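Local coordinates for protein RNA polymerase II subunit B1 CTD phosphatase RTR1 (Saccharomyces cerevisiae, PDB 5C2Y) that dephosphorylates the C-terminal domain repeats of the largest RNA polymerase II subunit and regulates the polymerase as its phosphorylation pattern changes during transcription, at residues 63-66 / 67-70; 99-102 / 103-107; 107-110 / 111-114; 118-121 / 122-126; 126-129 / 130-134. One frame throughout, in Å; residues are numbered along the deposited sequence.

Contact 1: 63-66 / 67-70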
loop_
_atom_site.group_PDB
_atom_site.type_symbol
_atom_site.label_atom_id
_atom_site.label_comp_id
_atom_site.label_asym_id
_atom_site.label_seq_id
_atom_site.Cartn_x
_atom_site.Cartn_y
_atom_site.Cartn_z
ATOM N N ASP A 63 6.848 6.688 4.222
ATOM C CA ASP A 63 7.976 5.913 4.719
ATOM C C ASP A 63 7.550 4.525 5.137
ATOM O O ASP A 63 8.217 3.542 4.803
ATOM C CB ASP A 63 8.642 6.641 5.871
ATOM C CG ASP A 63 8.908 8.080 5.540
ATOM O OD1 ASP A 63 9.997 8.346 4.988
ATOM O OD2 ASP A 63 8.008 8.934 5.783
ATOM N N MET A 64 6.429 4.432 5.843
ATOM C CA MET A 64 5.933 3.129 6.266
ATOM C C MET A 64 5.579 2.278 5.058
ATOM O O MET A 64 5.784 1.068 5.062
ATOM C CB MET A 64 4.730 3.271 7.187
ATOM C CG MET A 64 5.089 3.620 8.616
ATOM S SD MET A 64 6.224 2.442 9.412
ATOM C CE MET A 64 6.478 3.341 10.950
ATOM N N TYR A 65 5.074 2.914 4.011
ATOM C CA TYR A 65 4.728 2.175 2.814
ATOM C C TYR A 65 6.011 1.642 2.188
ATOM O O TYR A 65 6.059 0.498 1.739
ATOM C CB TYR A 65 3.944 3.055 1.844
ATOM C CG TYR A 65 3.586 2.352 0.574
ATOM C CD1 TYR A 65 2.430 1.597 0.480
ATOM C CD2 TYR A 65 4.403 2.438 -0.536
ATOM C CE1 TYR A 65 2.094 0.942 -0.703
ATOM C CE2 TYR A 65 4.075 1.790 -1.716
ATOM C CZ TYR A 65 2.925 1.044 -1.793
ATOM O OH TYR A 65 2.612 0.408 -2.964
ATOM N N GLN A 66 7.059 2.461 2.189
ATOM C CA GLN A 66 8.375 2.014 1.718
ATOM C C GLN A 66 8.813 0.731 2.420
ATOM O O GLN A 66 9.180 -0.260 1.765
ATOM C CB GLN A 66 9.433 3.096 1.927
ATOM C CG GLN A 66 10.716 2.816 1.172
ATOM C CD GLN A 66 10.432 2.434 -0.280
ATOM O OE1 GLN A 66 9.946 3.258 -1.067
ATOM N NE2 GLN A 66 10.726 1.179 -0.640
ATOM N N ASP A 67 8.763 0.759 3.753
ATOM C CA ASP A 67 9.066 -0.409 4.565
ATOM C C ASP A 67 8.226 -1.628 4.163
ATOM O O ASP A 67 8.731 -2.737 4.097
ATOM C CB ASP A 67 8.849 -0.084 6.040
ATOM C CG ASP A 67 9.985 0.730 6.628
ATOM O OD1 ASP A 67 11.104 0.681 6.065
ATOM O OD2 ASP A 67 9.753 1.410 7.660
ATOM N N LEU A 68 6.945 -1.418 3.889
ATOM C CA LEU A 68 6.069 -2.494 3.455
ATOM C C LEU A 68 6.519 -3.107 2.124
ATOM O O LEU A 68 6.502 -4.319 1.950
ATOM C CB LEU A 68 4.635 -1.979 3.336
ATOM C CG LEU A 68 3.595 -2.973 2.821
ATOM C CD1 LEU A 68 3.504 -4.224 3.702
ATOM C CD2 LEU A 68 2.252 -2.274 2.721
ATOM N N VAL A 69 6.915 -2.249 1.191
ATOM C CA VAL A 69 7.393 -2.669 -0.122
ATOM C C VAL A 69 8.653 -3.493 0.024
ATOM O O VAL A 69 8.808 -4.519 -0.639
ATOM C CB VAL A 69 7.652 -1.440 -1.034
ATOM C CG1 VAL A 69 8.607 -1.770 -2.184
ATOM C CG2 VAL A 69 6.331 -0.897 -1.552
ATOM N N ASP A 70 9.538 -3.054 0.918
ATOM C CA ASP A 70 10.754 -3.796 1.222
ATOM C C ASP A 70 10.457 -5.145 1.864
ATOM O O ASP A 70 11.060 -6.160 1.512
ATOM C CB ASP A 70 11.676 -2.961 2.113
ATOM C CG ASP A 70 12.286 -1.785 1.362
ATOM O OD1 ASP A 70 12.427 -1.892 0.131
ATOM O OD2 ASP A 70 12.617 -0.750 1.981
#
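Val-69 N donates to Tyr-65 O over 2.9 Å, one of four successive i to i+4 bonds that join 63-66 to 67-70 in regular alpha helix. The same ladder takes Asp-67 N to Asp-63 O, Leu-68 N to Met-64 O and Asp-70 N to Gln-66 O, the last pair also 2.9 Å apart. On the buried flank Val-69 meets the ring of Tyr-65 obliquely, its CG2 lying 3.5 Å from Tyr-65 CE2. With CG anti to the backbone N (chi1 179°), the tyrosine leans forward over the next turn, where its CD1 also comes to 4.5 Å from Leu-68 CD2. Gln-66 runs along the more open flank. A bend at chi2 (48°) turns its amide forward over the next turn, and NE2 stands 3.9 Å from Val-69 CG1. Gln-66 NE2 is also 3.6 Å from Asp-70 OD1, with the amide and carboxylate planes 46° apart, while Gln-66 OE1 accepts a weak hydrogen bond from Gln-129 NE2. Farther round, Met-64 SD lies 4.1 Å from Asp-67 OD2. Helix 62-74 touches helix 28-42 through Leu-68, which rests on Ile-39 and Leu-42, and helix 119-129 through Tyr-65, its OH probably hydrogen-bonding to Ser-125 and its ring meeting that of Tyr-128.

Contact 2: 99-102 / 103-107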
loop_
_atom_site.group_PDB
_atom_site.type_symbol
_atom_site.label_atom_id
_atom_site.label_comp_id
_atom_site.label_asym_id
_atom_site.label_seq_id
_atom_site.Cartn_x
_atom_site.Cartn_y
_atom_site.Cartn_z
ATOM N N THR A 99 22.910 -2.694 -5.255
ATOM C CA THR A 99 22.546 -1.339 -4.876
ATOM C C THR A 99 23.073 -0.353 -5.915
ATOM O O THR A 99 22.355 0.554 -6.331
ATOM C CB THR A 99 23.074 -0.996 -3.464
ATOM O OG1 THR A 99 22.254 -1.657 -2.489
ATOM C CG2 THR A 99 23.064 0.529 -3.220
ATOM N N THR A 100 24.316 -0.565 -6.351
ATOM C CA THR A 100 24.946 0.260 -7.382
ATOM C C THR A 100 24.174 0.245 -8.698
ATOM O O THR A 100 24.038 1.290 -9.331
ATOM C CB THR A 100 26.398 -0.193 -7.673
ATOM O OG1 THR A 100 27.162 -0.166 -6.465
ATOM C CG2 THR A 100 27.057 0.736 -8.656
ATOM N N LYS A 101 23.680 -0.932 -9.107
ATOM C CA LYS A 101 22.985 -1.097 -10.390
ATOM C C LYS A 101 21.748 -0.222 -10.504
ATOM O O LYS A 101 21.474 0.363 -11.553
ATOM C CB LYS A 101 22.574 -2.555 -10.604
ATOM C CG LYS A 101 23.687 -3.438 -11.152
ATOM C CD LYS A 101 23.259 -4.879 -11.280
ATOM C CE LYS A 101 22.101 -5.009 -12.219
ATOM N NZ LYS A 101 21.710 -6.436 -12.320
ATOM N N LYS A 102 20.990 -0.145 -9.419
ATOM C CA LYS A 102 19.781 0.654 -9.419
ATOM C C LYS A 102 20.027 2.129 -9.805
ATOM O O LYS A 102 19.124 2.791 -10.299
ATOM C CB LYS A 102 19.108 0.571 -8.047
ATOM C CG LYS A 102 17.741 1.255 -7.992
ATOM C CD LYS A 102 17.072 1.137 -6.626
ATOM C CE LYS A 102 15.573 1.446 -6.699
ATOM N NZ LYS A 102 14.932 1.339 -5.348
ATOM N N PHE A 103 21.245 2.634 -9.603
ATOM C CA PHE A 103 21.523 4.070 -9.747
ATOM C C PHE A 103 22.542 4.370 -10.839
ATOM O O PHE A 103 22.514 5.436 -11.460
ATOM C CB PHE A 103 22.026 4.655 -8.422
ATOM C CG PHE A 103 21.073 4.469 -7.279
ATOM C CD1 PHE A 103 19.812 5.077 -7.296
ATOM C CD2 PHE A 103 21.426 3.692 -6.182
ATOM C CE1 PHE A 103 18.922 4.912 -6.244
ATOM C CE2 PHE A 103 20.541 3.524 -5.119
ATOM C CZ PHE A 103 19.287 4.135 -5.150
ATOM N N LEU A 104 23.455 3.430 -11.040
ATOM C CA LEU A 104 24.468 3.524 -12.081
ATOM C C LEU A 104 23.852 3.361 -13.447
ATOM O O LEU A 104 24.095 4.152 -14.351
ATOM C CB LEU A 104 25.529 2.449 -11.892
ATOM C CG LEU A 104 26.388 2.184 -13.121
ATOM C CD1 LEU A 104 27.232 3.402 -13.378
ATOM C CD2 LEU A 104 27.247 0.945 -12.925
ATOM N N LEU A 105 23.086 2.290 -13.602
ATOM C CA LEU A 105 22.444 2.008 -14.863
ATOM C C LEU A 105 21.448 3.123 -15.121
ATOM O O LEU A 105 20.666 3.472 -14.246
ATOM C CB LEU A 105 21.791 0.626 -14.830
ATOM C CG LEU A 105 22.808 -0.491 -14.569
ATOM C CD1 LEU A 105 22.195 -1.878 -14.707
ATOM C CD2 LEU A 105 24.000 -0.336 -15.484
ATOM N N GLU A 106 21.512 3.712 -16.309
ATOM C CA GLU A 106 20.679 4.870 -16.626
ATOM C C GLU A 106 19.467 4.472 -17.463
ATOM O O GLU A 106 19.612 4.026 -18.598
ATOM C CB GLU A 106 21.491 5.938 -17.365
ATOM C CG GLU A 106 20.868 7.334 -17.282
ATOM C CD GLU A 106 20.651 7.794 -15.842
ATOM O OE1 GLU A 106 21.649 8.102 -15.134
ATOM O OE2 GLU A 106 19.473 7.841 -15.415
ATOM N N ASN A 107 18.278 4.648 -16.890
ATOM C CA ASN A 107 17.021 4.246 -17.512
ATOM C C ASN A 107 16.985 2.738 -17.823
ATOM O O ASN A 107 16.483 2.306 -18.867
ATOM C CB ASN A 107 16.774 5.068 -18.780
ATOM C CG ASN A 107 16.808 6.562 -18.519
ATOM O OD1 ASN A 107 16.449 7.018 -17.431
ATOM N ND2 ASN A 107 17.243 7.336 -19.518
#
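Lys-102 reaches over the ring of Phe-103 because the two side chains leave neighbouring residues with different first torsions. The lysine has CG opposite its own nitrogen (chi1 -174°) and runs out extended, whereas Phe-103 carries its ring beside the backbone N (chi1 -58°). Lys-102 CG therefore stands over one face, 4.3 Å from the centroid of the Phe-103 ring and shifted toward its rim, in a CH-pi contact; farther out, Lys-102 CD lies 4.0 Å from Phe-103 CZ. Lys-101 behaves differently, lying alongside Leu-105 and pointing the same way. Its chain bends at chi3, and CE comes to 4.0 Å from Leu-105 CD1, with CB and CG beside the same methyl. Thr-100 adds a methyl contact, its CG2 being 4.0 Å from Leu-104 CB, while its OG1 is hydrogen-bonded to Met-96 O one turn earlier.

The backbone records the end of helix 96-104. Thr-100 O takes two donors: Leu-104 N at 2.8 Å, nearly in line with the carbonyl, and Phe-103 N at 3.1 Å, which comes from well above the carbonyl plane. The next bond, Leu-105 N to Lys-101 O, is longer at 3.2 Å, and at Leu-105 the chain leaves helical geometry. Chemically, both lysines use their methylene chains as hydrophobic cover for side chains on a largely surface-exposed helix end. Their ammonium groups are carried beyond the covered carbons, and that of Lys-101 makes a cation-pi contact with Tyr-110.

Contact 3: 107-110 / 111-114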
loop_
_atom_site.group_PDB
_atom_site.type_symbol
_atom_site.label_atom_id
_atom_site.label_comp_id
_atom_site.label_asym_id
_atom_site.label_seq_id
_atom_site.Cartn_x
_atom_site.Cartn_y
_atom_site.Cartn_z
ATOM N N ASN A 107 18.278 4.648 -16.890
ATOM C CA ASN A 107 17.021 4.246 -17.512
ATOM C C ASN A 107 16.985 2.738 -17.823
ATOM O O ASN A 107 16.483 2.306 -18.867
ATOM C CB ASN A 107 16.774 5.068 -18.780
ATOM C CG ASN A 107 16.808 6.562 -18.519
ATOM O OD1 ASN A 107 16.449 7.018 -17.431
ATOM N ND2 ASN A 107 17.243 7.336 -19.518
ATOM N N ASN A 108 17.522 1.938 -16.910
ATOM C CA ASN A 108 17.450 0.484 -17.033
ATOM C C ASN A 108 16.231 -0.028 -16.260
ATOM O O ASN A 108 15.830 0.571 -15.250
ATOM C CB ASN A 108 18.741 -0.167 -16.522
ATOM C CG ASN A 108 19.034 -1.493 -17.189
ATOM O OD1 ASN A 108 18.779 -2.566 -16.627
ATOM N ND2 ASN A 108 19.571 -1.428 -18.400
ATOM N N PRO A 109 15.609 -1.106 -16.755
ATOM C CA PRO A 109 14.472 -1.704 -16.052
ATOM C C PRO A 109 14.855 -2.288 -14.687
ATOM O O PRO A 109 13.976 -2.476 -13.865
ATOM C CB PRO A 109 14.014 -2.830 -17.000
ATOM C CG PRO A 109 14.566 -2.493 -18.325
ATOM C CD PRO A 109 15.838 -1.726 -18.074
ATOM N N TYR A 110 16.126 -2.606 -14.461
ATOM C CA TYR A 110 16.503 -3.261 -13.219
ATOM C C TYR A 110 15.950 -2.530 -12.019
ATOM O O TYR A 110 15.431 -3.149 -11.084
ATOM C CB TYR A 110 18.014 -3.356 -13.066
ATOM C CG TYR A 110 18.379 -4.011 -11.760
ATOM C CD1 TYR A 110 18.211 -5.376 -11.593
ATOM C CD2 TYR A 110 18.852 -3.265 -10.682
ATOM C CE1 TYR A 110 18.524 -5.995 -10.403
ATOM C CE2 TYR A 110 19.180 -3.873 -9.478
ATOM C CZ TYR A 110 19.011 -5.245 -9.345
ATOM O OH TYR A 110 19.315 -5.904 -8.165
ATOM N N ALA A 111 16.064 -1.205 -12.061
ATOM C CA ALA A 111 15.744 -0.376 -10.911
ATOM C C ALA A 111 14.341 -0.700 -10.389
ATOM O O ALA A 111 14.161 -0.828 -9.179
ATOM C CB ALA A 111 15.874 1.096 -11.261
ATOM N N TYR A 112 13.356 -0.865 -11.276
ATOM C CA TYR A 112 12.009 -1.217 -10.799
ATOM C C TYR A 112 11.705 -2.707 -10.857
ATOM O O TYR A 112 11.054 -3.244 -9.953
ATOM C CB TYR A 112 10.912 -0.447 -11.550
ATOM C CG TYR A 112 11.015 -0.371 -13.056
ATOM C CD1 TYR A 112 10.333 -1.265 -13.866
ATOM C CD2 TYR A 112 11.752 0.641 -13.678
ATOM C CE1 TYR A 112 10.413 -1.179 -15.254
ATOM C CE2 TYR A 112 11.837 0.733 -15.053
ATOM C CZ TYR A 112 11.166 -0.180 -15.834
ATOM O OH TYR A 112 11.241 -0.099 -17.199
ATOM N N LEU A 113 12.189 -3.388 -11.886
ATOM C CA LEU A 113 11.881 -4.801 -12.040
ATOM C C LEU A 113 12.459 -5.630 -10.889
ATOM O O LEU A 113 12.037 -6.774 -10.665
ATOM C CB LEU A 113 12.376 -5.305 -13.392
ATOM C CG LEU A 113 11.514 -4.847 -14.577
ATOM C CD1 LEU A 113 11.898 -5.560 -15.868
ATOM C CD2 LEU A 113 10.048 -5.071 -14.284
ATOM N N SER A 114 13.385 -5.043 -10.131
ATOM C CA SER A 114 13.877 -5.692 -8.908
ATOM C C SER A 114 12.948 -5.480 -7.687
ATOM O O SER A 114 13.104 -6.156 -6.680
ATOM C CB SER A 114 15.305 -5.217 -8.576
ATOM O OG SER A 114 15.400 -3.805 -8.490
HETATM O O HOH W 1 18.386 0.364 -13.297
#
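Pro-109 lies under the ring of Tyr-112, its carbonyl oxygen beneath the ring centre and its CA 4.0 Å from the centroid of the Tyr-112 ring, 27° off the normal. On another side Pro-109 CB packs against Leu-113 CD1 at 3.6 Å. The tyrosine folds back over the start of the helix because its CG sits between the backbone N and the carbonyl carbon (chi1 46°). Were Tyr-112 replaced by an alanine, the Pro-109 carbonyl would probably lose its aromatic cover and a gap would open above it. A second face contact pairs Ser-114 with Tyr-110: Ser-114 CB stands 4.0 Å from the centroid of the Tyr-110 ring, displaced toward the rim. Tyr-110 O is gripped by both polar groups of the serine, OG at 2.7 Å and N at 2.9 Å, which reach it from opposite faces of the carbonyl plane.

These contacts dress the single-turn helix 110-113, entered through an Asx turn in which Asn-108 OD1 accepts a weak capping bond from Tyr-110 N, 3.4 Å away. Pro-109 follows the cap residue, and its O receives Leu-113 N at 2.8 Å, with a weaker bond from Tyr-112 N. Water 1 spans the same entrance, donating to Asn-108 O and accepting weakly from Ala-111 N. Farther out, Tyr-110 touches Asp-98 and Ala-111 touches Lys-102, both of helix 96-104, and Ser-114 touches Arg-91. Leu-113 is held by backbone hydrogen bonding to Arg-89, with its side chain about 9 Å from the bound zinc.

Contact 4: 118-121 / 122-126. With ZN (zinc ion), chain C.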
loop_
_atom_site.group_PDB
_atom_site.type_symbol
_atom_site.label_atom_id
_atom_site.label_comp_id
_atom_site.label_asym_id
_atom_site.label_seq_id
_atom_site.Cartn_x
_atom_site.Cartn_y
_atom_site.Cartn_z
ATOM N N SER A 118 6.445 -5.549 -12.702
ATOM C CA SER A 118 6.361 -4.785 -13.942
ATOM C C SER A 118 6.480 -3.290 -13.686
ATOM O O SER A 118 6.350 -2.827 -12.546
ATOM C CB SER A 118 5.049 -5.071 -14.636
ATOM O OG SER A 118 4.023 -4.908 -13.682
ATOM N N LYS A 119 6.704 -2.526 -14.747
ATOM C CA LYS A 119 6.754 -1.089 -14.581
ATOM C C LYS A 119 5.375 -0.622 -14.196
ATOM O O LYS A 119 5.228 0.292 -13.406
ATOM C CB LYS A 119 7.239 -0.362 -15.841
ATOM C CG LYS A 119 7.709 1.031 -15.498
ATOM C CD LYS A 119 8.303 1.807 -16.649
ATOM C CE LYS A 119 8.688 3.199 -16.169
ATOM N NZ LYS A 119 9.296 4.028 -17.255
ATOM N N PHE A 120 4.355 -1.261 -14.744
ATOM C CA PHE A 120 2.990 -0.859 -14.444
ATOM C C PHE A 120 2.732 -0.849 -12.936
ATOM O O PHE A 120 2.266 0.161 -12.382
ATOM C CB PHE A 120 1.977 -1.759 -15.141
ATOM C CG PHE A 120 0.565 -1.357 -14.868
ATOM C CD1 PHE A 120 0.098 -0.116 -15.284
ATOM C CD2 PHE A 120 -0.290 -2.185 -14.155
ATOM C CE1 PHE A 120 -1.209 0.278 -15.018
ATOM C CE2 PHE A 120 -1.591 -1.798 -13.890
ATOM C CZ PHE A 120 -2.053 -0.564 -14.318
ATOM N N HIS A 121 3.066 -1.941 -12.254
ATOM C CA HIS A 121 2.887 -1.968 -10.806
ATOM C C HIS A 121 3.864 -1.067 -10.033
ATOM O O HIS A 121 3.513 -0.568 -8.962
ATOM C CB HIS A 121 2.959 -3.400 -10.307
ATOM C CG HIS A 121 1.655 -4.117 -10.422
ATOM N ND1 HIS A 121 1.529 -5.486 -10.269
ATOM C CD2 HIS A 121 0.414 -3.655 -10.692
ATOM C CE1 HIS A 121 0.271 -5.824 -10.438
ATOM N NE2 HIS A 121 -0.434 -4.738 -10.697
ATOM N N PHE A 122 5.068 -0.839 -10.564
ATOM C CA PHE A 122 5.942 0.194 -10.008
ATOM C C PHE A 122 5.227 1.540 -9.954
ATOM O O PHE A 122 5.277 2.243 -8.946
ATOM C CB PHE A 122 7.234 0.341 -10.825
ATOM C CG PHE A 122 7.922 1.661 -10.620
ATOM C CD1 PHE A 122 8.547 1.954 -9.431
ATOM C CD2 PHE A 122 7.899 2.630 -11.603
ATOM C CE1 PHE A 122 9.163 3.192 -9.230
ATOM C CE2 PHE A 122 8.508 3.872 -11.409
ATOM C CZ PHE A 122 9.136 4.151 -10.220
ATOM N N ARG A 123 4.572 1.898 -11.057
ATOM C CA ARG A 123 3.818 3.147 -11.167
ATOM C C ARG A 123 2.635 3.223 -10.225
ATOM O O ARG A 123 2.432 4.234 -9.559
ATOM C CB ARG A 123 3.300 3.321 -12.571
ATOM C CG ARG A 123 4.351 3.264 -13.634
ATOM C CD ARG A 123 3.655 3.344 -14.968
ATOM N NE ARG A 123 4.420 4.142 -15.908
ATOM C CZ ARG A 123 3.894 4.878 -16.880
ATOM N NH1 ARG A 123 2.577 4.915 -17.058
ATOM N NH2 ARG A 123 4.704 5.571 -17.686
ATOM N N CYS A 124 1.825 2.172 -10.210
ATOM C CA CYS A 124 0.720 2.093 -9.277
ATOM C C CYS A 124 1.200 2.267 -7.830
ATOM O O CYS A 124 0.598 3.007 -7.045
ATOM C CB CYS A 124 -0.021 0.762 -9.442
ATOM S SG CYS A 124 -0.995 0.668 -10.950
ATOM N N SER A 125 2.292 1.603 -7.482
ATOM C CA SER A 125 2.803 1.655 -6.123
ATOM C C SER A 125 3.293 3.044 -5.765
ATOM O O SER A 125 3.139 3.486 -4.626
ATOM C CB SER A 125 3.936 0.651 -5.940
ATOM O OG SER A 125 4.396 0.639 -4.602
ATOM N N GLN A 126 3.885 3.734 -6.727
ATOM C CA GLN A 126 4.495 5.024 -6.444
ATOM C C GLN A 126 3.460 6.150 -6.478
ATOM O O GLN A 126 3.517 7.086 -5.678
ATOM C CB GLN A 126 5.640 5.280 -7.432
ATOM C CG GLN A 126 6.189 6.684 -7.429
ATOM C CD GLN A 126 7.608 6.752 -7.954
ATOM O OE1 GLN A 126 7.847 7.140 -9.100
ATOM N NE2 GLN A 126 8.565 6.377 -7.112
HETATM ZN ZN ZN C . 2.856 -6.926 -9.498
#
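Cys-124 SG lies over one face of the Phe-120 ring, 4.0 Å from its centroid and 21° off its normal, a sulfur-aromatic contact one helical turn apart. Phe-120 has CG anti to the backbone N (chi1 -179°) and leans forward, while the cysteine sulfur turns back beside its own nitrogen (chi1 -72°); the two therefore converge, SG coming nearest to Phe-120 CZ at 3.7 Å. The tight side is that of buried Cys-124 and of His-121, which binds the zinc ion through ND1 at 2.1 Å, completing a site with Cys-78, Cys-83 and Cys-117; Phe-120 is itself exposed, although one ring face takes the sulfur. The backbone beneath is regular, with Cys-124 N bonded to Phe-120 O at 3.0 Å and Ser-125 N to His-121 O at 2.9 Å. At the N-cap, Ser-118 OG accepts a weak bond from His-121 N, 3.4 Å away, and so caps the turn that presents the zinc ligand.

A looser character prevails at exposed Lys-119 and Arg-123. Lys-119 CE stands at the edge of the guanidinium, 4.4 Å from Arg-123 NE, and the like charges, with NZ and NH2 4.9 Å apart, would probably disfavour closer packing. Among its neighbours, helix 119-129 turns Phe-120 and Cys-124 toward helix 163-170, touching Leu-167 and Phe-163 respectively, while Ser-125 OG hydrogen-bonds to Tyr-116 and probably also to Tyr-65 of helix 62-74.

Contact 5: 126-129 / 130-134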
loop_
_atom_site.group_PDB
_atom_site.type_symbol
_atom_site.label_atom_id
_atom_site.label_comp_id
_atom_site.label_asym_id
_atom_site.label_seq_id
_atom_site.Cartn_x
_atom_site.Cartn_y
_atom_site.Cartn_z
ATOM N N GLN A 126 3.885 3.734 -6.727
ATOM C CA GLN A 126 4.495 5.024 -6.444
ATOM C C GLN A 126 3.460 6.150 -6.478
ATOM O O GLN A 126 3.517 7.086 -5.678
ATOM C CB GLN A 126 5.640 5.280 -7.432
ATOM C CG GLN A 126 6.189 6.684 -7.429
ATOM C CD GLN A 126 7.608 6.752 -7.954
ATOM O OE1 GLN A 126 7.847 7.140 -9.100
ATOM N NE2 GLN A 126 8.565 6.377 -7.112
ATOM N N PHE A 127 2.521 6.048 -7.415
ATOM C CA PHE A 127 1.355 6.921 -7.512
ATOM C C PHE A 127 0.579 6.922 -6.199
ATOM O O PHE A 127 0.154 7.967 -5.696
ATOM C CB PHE A 127 0.481 6.437 -8.661
ATOM C CG PHE A 127 -0.647 7.356 -9.021
ATOM C CD1 PHE A 127 -1.892 7.234 -8.404
ATOM C CD2 PHE A 127 -0.483 8.317 -10.012
ATOM C CE1 PHE A 127 -2.944 8.075 -8.755
ATOM C CE2 PHE A 127 -1.530 9.154 -10.374
ATOM C CZ PHE A 127 -2.761 9.031 -9.750
ATOM N N TYR A 128 0.401 5.731 -5.639
ATOM C CA TYR A 128 -0.231 5.557 -4.332
ATOM C C TYR A 128 0.576 6.221 -3.230
ATOM O O TYR A 128 0.057 7.032 -2.475
ATOM C CB TYR A 128 -0.383 4.069 -4.030
ATOM C CG TYR A 128 -1.039 3.712 -2.720
ATOM C CD1 TYR A 128 -2.424 3.661 -2.611
ATOM C CD2 TYR A 128 -0.277 3.380 -1.603
ATOM C CE1 TYR A 128 -3.034 3.319 -1.414
ATOM C CE2 TYR A 128 -0.877 3.033 -0.401
ATOM C CZ TYR A 128 -2.253 3.002 -0.313
ATOM O OH TYR A 128 -2.857 2.649 0.873
ATOM N N GLN A 129 1.857 5.886 -3.160
ATOM C CA GLN A 129 2.715 6.300 -2.060
ATOM C C GLN A 129 2.863 7.813 -1.845
ATOM O O GLN A 129 2.881 8.290 -0.700
ATOM C CB GLN A 129 4.095 5.708 -2.257
ATOM C CG GLN A 129 5.077 6.150 -1.187
ATOM C CD GLN A 129 6.495 5.805 -1.544
ATOM O OE1 GLN A 129 6.889 5.925 -2.704
ATOM N NE2 GLN A 129 7.273 5.366 -0.561
ATOM N N VAL A 130 2.986 8.567 -2.935
ATOM C CA VAL A 130 3.264 9.995 -2.842
ATOM C C VAL A 130 2.034 10.780 -2.385
ATOM O O VAL A 130 2.111 11.977 -2.109
ATOM C CB VAL A 130 3.752 10.547 -4.194
ATOM C CG1 VAL A 130 5.032 9.826 -4.625
ATOM C CG2 VAL A 130 2.671 10.378 -5.237
ATOM N N GLN A 131 0.896 10.105 -2.303
ATOM C CA GLN A 131 -0.320 10.746 -1.824
ATOM C C GLN A 131 -0.517 10.537 -0.331
ATOM O O GLN A 131 -1.482 11.041 0.246
ATOM C CB GLN A 131 -1.538 10.203 -2.544
ATOM C CG GLN A 131 -1.557 10.410 -4.023
ATOM C CD GLN A 131 -2.815 9.826 -4.624
ATOM O OE1 GLN A 131 -3.929 10.142 -4.176
ATOM N NE2 GLN A 131 -2.654 8.938 -5.617
ATOM N N LEU A 132 0.375 9.764 0.282
ATOM C CA LEU A 132 0.199 9.386 1.664
ATOM C C LEU A 132 0.701 10.499 2.557
ATOM O O LEU A 132 1.697 11.138 2.262
ATOM C CB LEU A 132 0.934 8.084 1.963
ATOM C CG LEU A 132 0.367 6.763 1.437
ATOM C CD1 LEU A 132 1.367 5.645 1.674
ATOM C CD2 LEU A 132 -0.970 6.438 2.088
ATOM N N SER A 133 0.026 10.719 3.671
ATOM C CA SER A 133 0.419 11.784 4.560
ATOM C C SER A 133 1.672 11.467 5.333
ATOM O O SER A 133 1.859 10.328 5.765
ATOM C CB SER A 133 -0.684 12.069 5.545
ATOM O OG SER A 133 -0.141 12.851 6.591
ATOM N N ASP A 134 2.509 12.482 5.557
ATOM C CA ASP A 134 3.680 12.351 6.441
ATOM C C ASP A 134 3.324 12.455 7.934
ATOM O O ASP A 134 4.174 12.308 8.812
ATOM C CB ASP A 134 4.725 13.413 6.102
ATOM C CG ASP A 134 5.245 13.278 4.704
ATOM O OD1 ASP A 134 6.126 12.415 4.474
ATOM O OD2 ASP A 134 4.764 14.037 3.834
#
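Gln-131 brings its amide up to the Phe-127 ring with the two planes almost perpendicular, 89° apart. NE2 is the atom that touches, 3.3 Å from Phe-127 CE1 and oblique to the ring. The same NE2 donates to Phe-127 O at 3.0 Å, coming from above the carbonyl plane, and also to Thr-161 O. With CG beside the backbone N (chi1 -61°) and the chain extended beyond it, the glutamine reaches back along the helix it follows. If a leucine stood in place of Gln-131, Phe-127 O and Thr-161 O would probably be left without the donor they share.

Here helix 119-129 ends in a type I beta turn from Gln-129 to Leu-132, closed by Leu-132 N to Gln-129 O at 3.1 Å. Ahead of it, Val-130 N still makes a helical bond to Gln-126 O at 3.2 Å, and Gln-131 N donates to Tyr-128 O. The turn sets Leu-132 across Tyr-128, its CD1 4.0 Å from Tyr-128 CE2 and oblique to the ring. Tyr-128 OH is hydrogen-bonded to Leu-53 O, and Gln-129 NE2 to Pro-62 O at the start of helix 62-74.

How the contacts relate
Contact 4 holds the zinc ligand His-121; contacts 1 and 3 touch it, contact 5 continues its helix, and contact 2 stands apart. Contact 5 shares Gln-126 with contact 4, their centres 13 Å apart. Contact 1 packs against both through Tyr-65, whose CB lies 3.7 Å from Leu-132 CD1 of contact 5 and whose side chain is about 10 Å from the zinc. Contact 3 borders the start of the zinc-bearing helix, where Leu-113 CD2 comes to 3.7 Å from Ser-118 CA and Tyr-112 packs on Phe-122. Contact 2, joined to contact 3 at Asn-107, is more remote, its centre 18 Å from that of contact 4 and the nearest atoms of the two about 7 Å apart.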